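Local coordinates for ABC transporter ATP-binding protein (Leptospira interrogans serovar Copenhageni, PDB 4HZI), which probably binds and hydrolyses ATP as the ATPase subunit of an orphan ABC transporter involved in manganese utilization and tolerance, at residues Ser175-Leu185 against Ala208-Tyr219. Numbering follows the deposited sequence.
Sequences SSGEKKKILFL and AREDFLGFLKEY
K181 lies over the ring of F215 and reaches on to D211. Its CB sits 3.9 Å from the centroid of the F215 ring, almost on the ring normal, a CH-pi contact. CG rests on the same face, 3.6 Å from F215 CG, and CD moves back past F215 CB. CE comes abreast of the D211 carboxylate, and NZ closes a salt bridge with D211 OD1 at 2.8 Å, approaching from above the carboxylate plane. A lysine extended beyond CG suits this place: its methylenes pack on the ring face while its ammonium reaches an acid one helical turn before F215. The other carboxylate oxygen, D211 OD2, accepts from two waters, one also bonded to S175 OG and, weakly, to G177 N, the other shared with E178 OE2. These waters tie D211 to the capping box of S175 and E178 that begins helix 176-188. There G177 lets the backbones close in, its CA 3.7 Å from A208 O.

Farther along, CB of F184 points toward the other helix, and CG anti to the backbone N (chi1 -180°) carries the flat apolar ring in among F215, L216 and Y219, where it offers both face and edge. F215 turns its edge toward that face in an offset edge-to-face pair; the edge of F184 meets the face of Y219, CE1 over the ring centre. L216 CD2 packs against F184 CE2, and strand 194-198 adds L195 and M197. K180 lays CB over one face of F212, then bends away so that NZ bonds to P200 O, S115 OG and S202 O.

S175 to E178 belong to an LSSGE sequence, probably the LSGGQ signature motif. The near-parallel helices, crossing at -28°, thus join the probable signature helix of an ABC ATPase to the helix after strand 194-198, which probably carries Walker B.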
ATOM      1  N   SER A 175      15.039   6.420   7.949  1.00 37.43           N
ATOM      2  CA  SER A 175      13.782   6.769   7.279  1.00 38.91           C
ATOM      3  C   SER A 175      13.234   5.515   6.536  1.00 40.02           C
ATOM      4  O   SER A 175      13.968   4.548   6.272  1.00 33.46           O
ATOM      5  CB  SER A 175      14.002   7.938   6.324  1.00 38.30           C
ATOM      6  OG  SER A 175      14.546   7.497   5.072  1.00 36.30           O
ATOM      7  N   SER A 176      11.951   5.514   6.219  1.00 33.02           N
ATOM      8  CA  SER A 176      11.324   4.330   5.704  1.00 32.79           C
ATOM      9  C   SER A 176      11.934   3.987   4.340  1.00 26.69           C
ATOM     10  O   SER A 176      12.156   2.832   4.083  1.00 30.83           O
ATOM     11  CB  SER A 176       9.802   4.520   5.594  1.00 34.78           C
ATOM     12  OG  SER A 176       9.551   5.602   4.726  1.00 37.72           O
ATOM     13  N   GLY A 177      12.255   4.996   3.525  1.00 27.91           N
ATOM     14  CA  GLY A 177      12.862   4.747   2.175  1.00 33.52           C
ATOM     15  C   GLY A 177      14.304   4.232   2.275  1.00 34.85           C
ATOM     16  O   GLY A 177      14.737   3.339   1.532  1.00 27.79           O
ATOM     17  N   GLU A 178      15.029   4.784   3.237  1.00 32.25           N
ATOM     18  CA  GLU A 178      16.381   4.330   3.571  1.00 33.65           C
ATOM     19  C   GLU A 178      16.446   2.896   4.042  1.00 28.26           C
ATOM     20  O   GLU A 178      17.394   2.212   3.694  1.00 30.49           O
ATOM     21  CB  GLU A 178      16.988   5.235   4.656  1.00 34.91           C
ATOM     22  CG  GLU A 178      17.271   6.615   4.142  1.00 39.61           C
ATOM     23  CD  GLU A 178      17.732   7.612   5.203  1.00 47.78           C
ATOM     24  OE1 GLU A 178      17.491   7.415   6.413  1.00 44.81           O
ATOM     25  OE2 GLU A 178      18.315   8.627   4.781  1.00 51.59           O
ATOM     26  N   LYS A 179      15.478   2.423   4.831  1.00 29.64           N
ATOM     27  CA  LYS A 179      15.470   1.009   5.216  1.00 31.63           C
ATOM     28  C   LYS A 179      15.456   0.121   3.985  1.00 32.90           C
ATOM     29  O   LYS A 179      16.131  -0.907   3.960  1.00 27.47           O
ATOM     30  CB  LYS A 179      14.285   0.690   6.088  1.00 36.09           C
ATOM     31  CG  LYS A 179      14.438   1.274   7.475  1.00 41.35           C
ATOM     32  CD  LYS A 179      13.221   0.996   8.324  1.00 44.04           C
ATOM     33  CE  LYS A 179      13.309   1.810   9.601  1.00 44.30           C
ATOM     34  NZ  LYS A 179      12.233   1.390  10.496  1.00 47.44           N
ATOM     35  N   LYS A 180      14.666   0.507   2.977  1.00 32.53           N
ATOM     36  CA  LYS A 180      14.568  -0.305   1.766  1.00 27.52           C
ATOM     37  C   LYS A 180      15.893  -0.312   1.003  1.00 24.25           C
ATOM     38  O   LYS A 180      16.267  -1.339   0.464  1.00 25.33           O
ATOM     39  CB  LYS A 180      13.404   0.129   0.865  1.00 28.94           C
ATOM     40  CG  LYS A 180      12.017   0.048   1.499  1.00 28.37           C
ATOM     41  CD  LYS A 180      11.685  -1.323   2.014  1.00 34.44           C
ATOM     42  CE  LYS A 180      10.314  -1.368   2.681  1.00 37.55           C
ATOM     43  NZ  LYS A 180       9.270  -1.826   1.753  1.00 40.87           N
ATOM     44  N   LYS A 181      16.636   0.803   1.011  1.00 25.14           N
ATOM     45  CA  LYS A 181      17.972   0.836   0.408  1.00 27.17           C
ATOM     46  C   LYS A 181      18.871  -0.168   1.050  1.00 26.31           C
ATOM     47  O   LYS A 181      19.607  -0.866   0.371  1.00 29.95           O
ATOM     48  CB  LYS A 181      18.631   2.213   0.554  1.00 27.11           C
ATOM     49  CG  LYS A 181      17.850   3.353  -0.043  1.00 27.75           C
ATOM     50  CD  LYS A 181      18.535   4.692   0.220  1.00 33.26           C
ATOM     51  CE  LYS A 181      17.601   5.831  -0.114  1.00 34.67           C
ATOM     52  NZ  LYS A 181      18.320   7.149  -0.141  1.00 34.39           N
ATOM     53  N   ILE A 182      18.810  -0.244   2.369  1.00 28.06           N
ATOM     54  CA  ILE A 182      19.684  -1.122   3.098  1.00 31.65           C
ATOM     55  C   ILE A 182      19.283  -2.578   2.896  1.00 34.77           C
ATOM     56  O   ILE A 182      20.166  -3.465   2.749  1.00 26.67           O
ATOM     57  CB  ILE A 182      19.769  -0.708   4.594  1.00 31.20           C
ATOM     58  CG1 ILE A 182      20.440   0.681   4.734  1.00 30.03           C
ATOM     59  CG2 ILE A 182      20.510  -1.731   5.404  1.00 31.50           C
ATOM     60  CD1 ILE A 182      21.647   0.943   3.880  1.00 36.59           C
ATOM     61  N   LEU A 183      17.972  -2.838   2.848  1.00 32.79           N
ATOM     62  CA  LEU A 183      17.499  -4.172   2.476  1.00 31.13           C
ATOM     63  C   LEU A 183      17.920  -4.558   1.059  1.00 25.63           C
ATOM     64  O   LEU A 183      18.245  -5.734   0.816  1.00 27.53           O
ATOM     65  CB  LEU A 183      16.000  -4.330   2.675  1.00 28.63           C
ATOM     66  CG  LEU A 183      15.572  -4.221   4.141  1.00 35.00           C
ATOM     67  CD1 LEU A 183      14.059  -4.298   4.259  1.00 34.72           C
ATOM     68  CD2 LEU A 183      16.231  -5.296   4.976  1.00 36.05           C
ATOM     69  N   PHE A 184      17.943  -3.623   0.137  1.00 24.27           N
ATOM     70  CA  PHE A 184      18.467  -3.912  -1.171  1.00 26.17           C
ATOM     71  C   PHE A 184      19.962  -4.335  -1.092  1.00 30.29           C
ATOM     72  O   PHE A 184      20.388  -5.341  -1.685  1.00 27.23           O
ATOM     73  CB  PHE A 184      18.269  -2.723  -2.065  1.00 27.76           C
ATOM     74  CG  PHE A 184      18.770  -2.908  -3.476  1.00 28.72           C
ATOM     75  CD1 PHE A 184      20.080  -2.611  -3.823  1.00 31.68           C
ATOM     76  CD2 PHE A 184      17.933  -3.385  -4.472  1.00 31.06           C
ATOM     77  CE1 PHE A 184      20.534  -2.759  -5.124  1.00 33.42           C
ATOM     78  CE2 PHE A 184      18.379  -3.543  -5.768  1.00 30.50           C
ATOM     79  CZ  PHE A 184      19.686  -3.252  -6.102  1.00 32.41           C
ATOM     80  N   LEU A 185      20.752  -3.596  -0.310  1.00 30.15           N
ATOM     81  CA  LEU A 185      22.179  -3.936  -0.169  1.00 28.08           C
ATOM     82  C   LEU A 185      22.363  -5.327   0.410  1.00 25.93           C
ATOM     83  O   LEU A 185      23.197  -6.123  -0.060  1.00 32.20           O
ATOM     84  CB  LEU A 185      22.921  -2.875   0.669  1.00 29.55           C
ATOM     85  CG  LEU A 185      22.945  -1.492   0.058  1.00 31.84           C
ATOM     86  CD1 LEU A 185      23.833  -0.546   0.833  1.00 34.46           C
ATOM     87  CD2 LEU A 185      23.379  -1.591  -1.408  1.00 30.89           C
ATOM     88  N   ALA A 208       9.005   8.820   0.399  1.00 24.26           N
ATOM     89  CA  ALA A 208       9.850   7.688   0.703  1.00 28.00           C
ATOM     90  C   ALA A 208      10.053   6.790  -0.518  1.00 27.26           C
ATOM     91  O   ALA A 208      11.157   6.209  -0.717  1.00 27.39           O
ATOM     92  CB  ALA A 208       9.243   6.900   1.837  1.00 29.27           C
ATOM     93  N   ARG A 209       9.022   6.672  -1.335  1.00 24.73           N
ATOM     94  CA  ARG A 209       9.097   5.857  -2.539  1.00 23.92           C
ATOM     95  C   ARG A 209      10.078   6.495  -3.528  1.00 26.12           C
ATOM     96  O   ARG A 209      10.910   5.820  -4.126  1.00 27.33           O
ATOM     97  CB  ARG A 209       7.703   5.705  -3.193  1.00 28.65           C
ATOM     98  CG  ARG A 209       7.705   4.890  -4.454  1.00 32.56           C
ATOM     99  CD  ARG A 209       6.313   4.721  -5.025  1.00 36.51           C
ATOM    100  NE  ARG A 209       5.936   5.922  -5.750  1.00 35.63           N
ATOM    101  CZ  ARG A 209       4.727   6.452  -5.839  1.00 41.81           C
ATOM    102  NH1 ARG A 209       3.695   5.933  -5.220  1.00 47.14           N
ATOM    103  NH2 ARG A 209       4.577   7.559  -6.558  1.00 45.26           N
ATOM    104  N   GLU A 210       9.958   7.802  -3.699  1.00 26.09           N
ATOM    105  CA  GLU A 210      10.909   8.541  -4.526  1.00 30.10           C
ATOM    106  C   GLU A 210      12.331   8.397  -4.072  1.00 28.56           C
ATOM    107  O   GLU A 210      13.234   8.268  -4.908  1.00 31.41           O
ATOM    108  CB  GLU A 210      10.550   9.999  -4.612  1.00 38.04           C
ATOM    109  CG  GLU A 210       9.663  10.277  -5.781  1.00 48.36           C
ATOM    110  CD  GLU A 210      10.291   9.811  -7.090  1.00 46.02           C
ATOM    111  OE1 GLU A 210      11.240  10.444  -7.571  1.00 47.78           O
ATOM    112  OE2 GLU A 210       9.819   8.807  -7.628  1.00 44.65           O
ATOM    113  N   ASP A 211      12.539   8.447  -2.778  1.00 27.68           N
ATOM    114  CA  ASP A 211      13.864   8.277  -2.207  1.00 30.07           C
ATOM    115  C   ASP A 211      14.470   6.907  -2.558  1.00 30.91           C
ATOM    116  O   ASP A 211      15.624   6.792  -3.020  1.00 31.07           O
ATOM    117  CB  ASP A 211      13.777   8.404  -0.705  1.00 30.15           C
ATOM    118  CG  ASP A 211      15.149   8.490  -0.029  1.00 32.99           C
ATOM    119  OD1 ASP A 211      16.150   8.866  -0.687  1.00 39.64           O
ATOM    120  OD2 ASP A 211      15.235   8.108   1.142  1.00 33.89           O
ATOM    121  N   PHE A 212      13.683   5.859  -2.341  1.00 26.17           N
ATOM    122  CA  PHE A 212      14.155   4.527  -2.622  1.00 26.19           C
ATOM    123  C   PHE A 212      14.344   4.280  -4.135  1.00 26.32           C
ATOM    124  O   PHE A 212      15.340   3.684  -4.559  1.00 25.92           O
ATOM    125  CB  PHE A 212      13.176   3.468  -2.031  1.00 27.52           C
ATOM    126  CG  PHE A 212      13.478   2.072  -2.503  1.00 25.76           C
ATOM    127  CD1 PHE A 212      14.680   1.462  -2.165  1.00 27.46           C
ATOM    128  CD2 PHE A 212      12.602   1.405  -3.356  1.00 24.45           C
ATOM    129  CE1 PHE A 212      14.985   0.192  -2.601  1.00 31.03           C
ATOM    130  CE2 PHE A 212      12.919   0.146  -3.798  1.00 29.34           C
ATOM    131  CZ  PHE A 212      14.106  -0.452  -3.445  1.00 31.90           C
ATOM    132  N   LEU A 213      13.391   4.693  -4.949  1.00 25.66           N
ATOM    133  CA  LEU A 213      13.476   4.498  -6.374  1.00 27.85           C
ATOM    134  C   LEU A 213      14.660   5.267  -6.962  1.00 30.54           C
ATOM    135  O   LEU A 213      15.276   4.812  -7.933  1.00 30.61           O
ATOM    136  CB  LEU A 213      12.186   4.890  -7.051  1.00 29.31           C
ATOM    137  CG  LEU A 213      11.012   3.889  -6.816  1.00 31.89           C
ATOM    138  CD1 LEU A 213       9.813   4.245  -7.678  1.00 34.50           C
ATOM    139  CD2 LEU A 213      11.398   2.431  -7.019  1.00 31.46           C
ATOM    140  N   GLY A 214      14.971   6.420  -6.371  1.00 30.00           N
ATOM    141  CA  GLY A 214      16.152   7.189  -6.746  1.00 30.75           C
ATOM    142  C   GLY A 214      17.420   6.394  -6.529  1.00 27.49           C
ATOM    143  O   GLY A 214      18.296   6.370  -7.405  1.00 34.77           O
ATOM    144  N   PHE A 215      17.507   5.739  -5.379  1.00 30.47           N
ATOM    145  CA  PHE A 215      18.602   4.887  -5.064  1.00 33.22           C
ATOM    146  C   PHE A 215      18.697   3.739  -6.058  1.00 34.80           C
ATOM    147  O   PHE A 215      19.801   3.410  -6.487  1.00 28.94           O
ATOM    148  CB  PHE A 215      18.481   4.383  -3.648  1.00 30.38           C
ATOM    149  CG  PHE A 215      19.304   3.174  -3.359  1.00 38.22           C
ATOM    150  CD1 PHE A 215      20.599   3.298  -2.884  1.00 37.76           C
ATOM    151  CD2 PHE A 215      18.782   1.917  -3.543  1.00 34.13           C
ATOM    152  CE1 PHE A 215      21.353   2.176  -2.624  1.00 39.67           C
ATOM    153  CE2 PHE A 215      19.521   0.802  -3.278  1.00 39.08           C
ATOM    154  CZ  PHE A 215      20.810   0.926  -2.808  1.00 38.51           C
ATOM    155  N   LEU A 216      17.566   3.113  -6.425  1.00 29.96           N
ATOM    156  CA  LEU A 216      17.613   2.039  -7.420  1.00 27.72           C
ATOM    157  C   LEU A 216      18.132   2.467  -8.750  1.00 29.82           C
ATOM    158  O   LEU A 216      18.891   1.734  -9.399  1.00 29.72           O
ATOM    159  CB  LEU A 216      16.213   1.486  -7.707  1.00 33.09           C
ATOM    160  CG  LEU A 216      15.780   0.316  -6.910  1.00 40.98           C
ATOM    161  CD1 LEU A 216      14.397  -0.109  -7.473  1.00 34.16           C
ATOM    162  CD2 LEU A 216      16.812  -0.802  -7.069  1.00 42.64           C
ATOM    163  N   LYS A 217      17.684   3.628  -9.195  1.00 28.29           N
ATOM    164  CA  LYS A 217      18.102   4.123 -10.468  1.00 34.51           C
ATOM    165  C   LYS A 217      19.588   4.428 -10.489  1.00 35.39           C
ATOM    166  O   LYS A 217      20.241   4.244 -11.506  1.00 33.65           O
ATOM    167  CB  LYS A 217      17.332   5.367 -10.838  1.00 38.49           C
ATOM    168  CG  LYS A 217      15.906   5.117 -11.261  1.00 50.21           C
ATOM    169  CD  LYS A 217      15.240   6.444 -11.610  1.00 56.34           C
ATOM    170  CE  LYS A 217      14.713   6.421 -13.025  1.00 66.59           C
ATOM    171  NZ  LYS A 217      13.906   7.622 -13.370  1.00 75.39           N
ATOM    172  N   GLU A 218      20.103   4.869  -9.358  1.00 31.32           N
ATOM    173  CA  GLU A 218      21.489   5.233  -9.228  1.00 37.22           C
ATOM    174  C   GLU A 218      22.341   3.982  -9.248  1.00 34.73           C
ATOM    175  O   GLU A 218      23.370   3.909  -9.920  1.00 35.47           O
ATOM    176  CB  GLU A 218      21.669   6.034  -7.937  1.00 42.65           C
ATOM    177  CG  GLU A 218      23.057   6.609  -7.752  1.00 56.93           C
ATOM    178  CD  GLU A 218      23.029   8.044  -7.243  1.00 70.92           C
ATOM    179  OE1 GLU A 218      22.109   8.399  -6.458  1.00 77.23           O
ATOM    180  OE2 GLU A 218      23.931   8.817  -7.644  1.00 77.29           O
ATOM    181  N   TYR A 219      21.871   2.961  -8.554  1.00 32.43           N
ATOM    182  CA  TYR A 219      22.524   1.684  -8.557  1.00 31.93           C
ATOM    183  C   TYR A 219      22.600   1.141 -10.000  1.00 32.52           C
ATOM    184  O   TYR A 219      23.666   0.657 -10.444  1.00 32.92           O
ATOM    185  CB  TYR A 219      21.809   0.715  -7.586  1.00 30.07           C
ATOM    186  CG  TYR A 219      22.526  -0.605  -7.481  1.00 30.50           C
ATOM    187  CD1 TYR A 219      23.517  -0.792  -6.539  1.00 33.39           C
ATOM    188  CD2 TYR A 219      22.248  -1.649  -8.359  1.00 33.00           C
ATOM    189  CE1 TYR A 219      24.228  -1.975  -6.478  1.00 37.17           C
ATOM    190  CE2 TYR A 219      22.926  -2.859  -8.290  1.00 36.15           C
ATOM    191  CZ  TYR A 219      23.938  -3.012  -7.353  1.00 39.89           C
ATOM    192  OH  TYR A 219      24.613  -4.204  -7.252  1.00 40.59           O
TER
HETATM  193  O   HOH W   1      12.878   7.687   3.076  1.00 35.28           O
HETATM  194  O   HOH W   2      16.873   9.692   2.412  1.00 44.86           O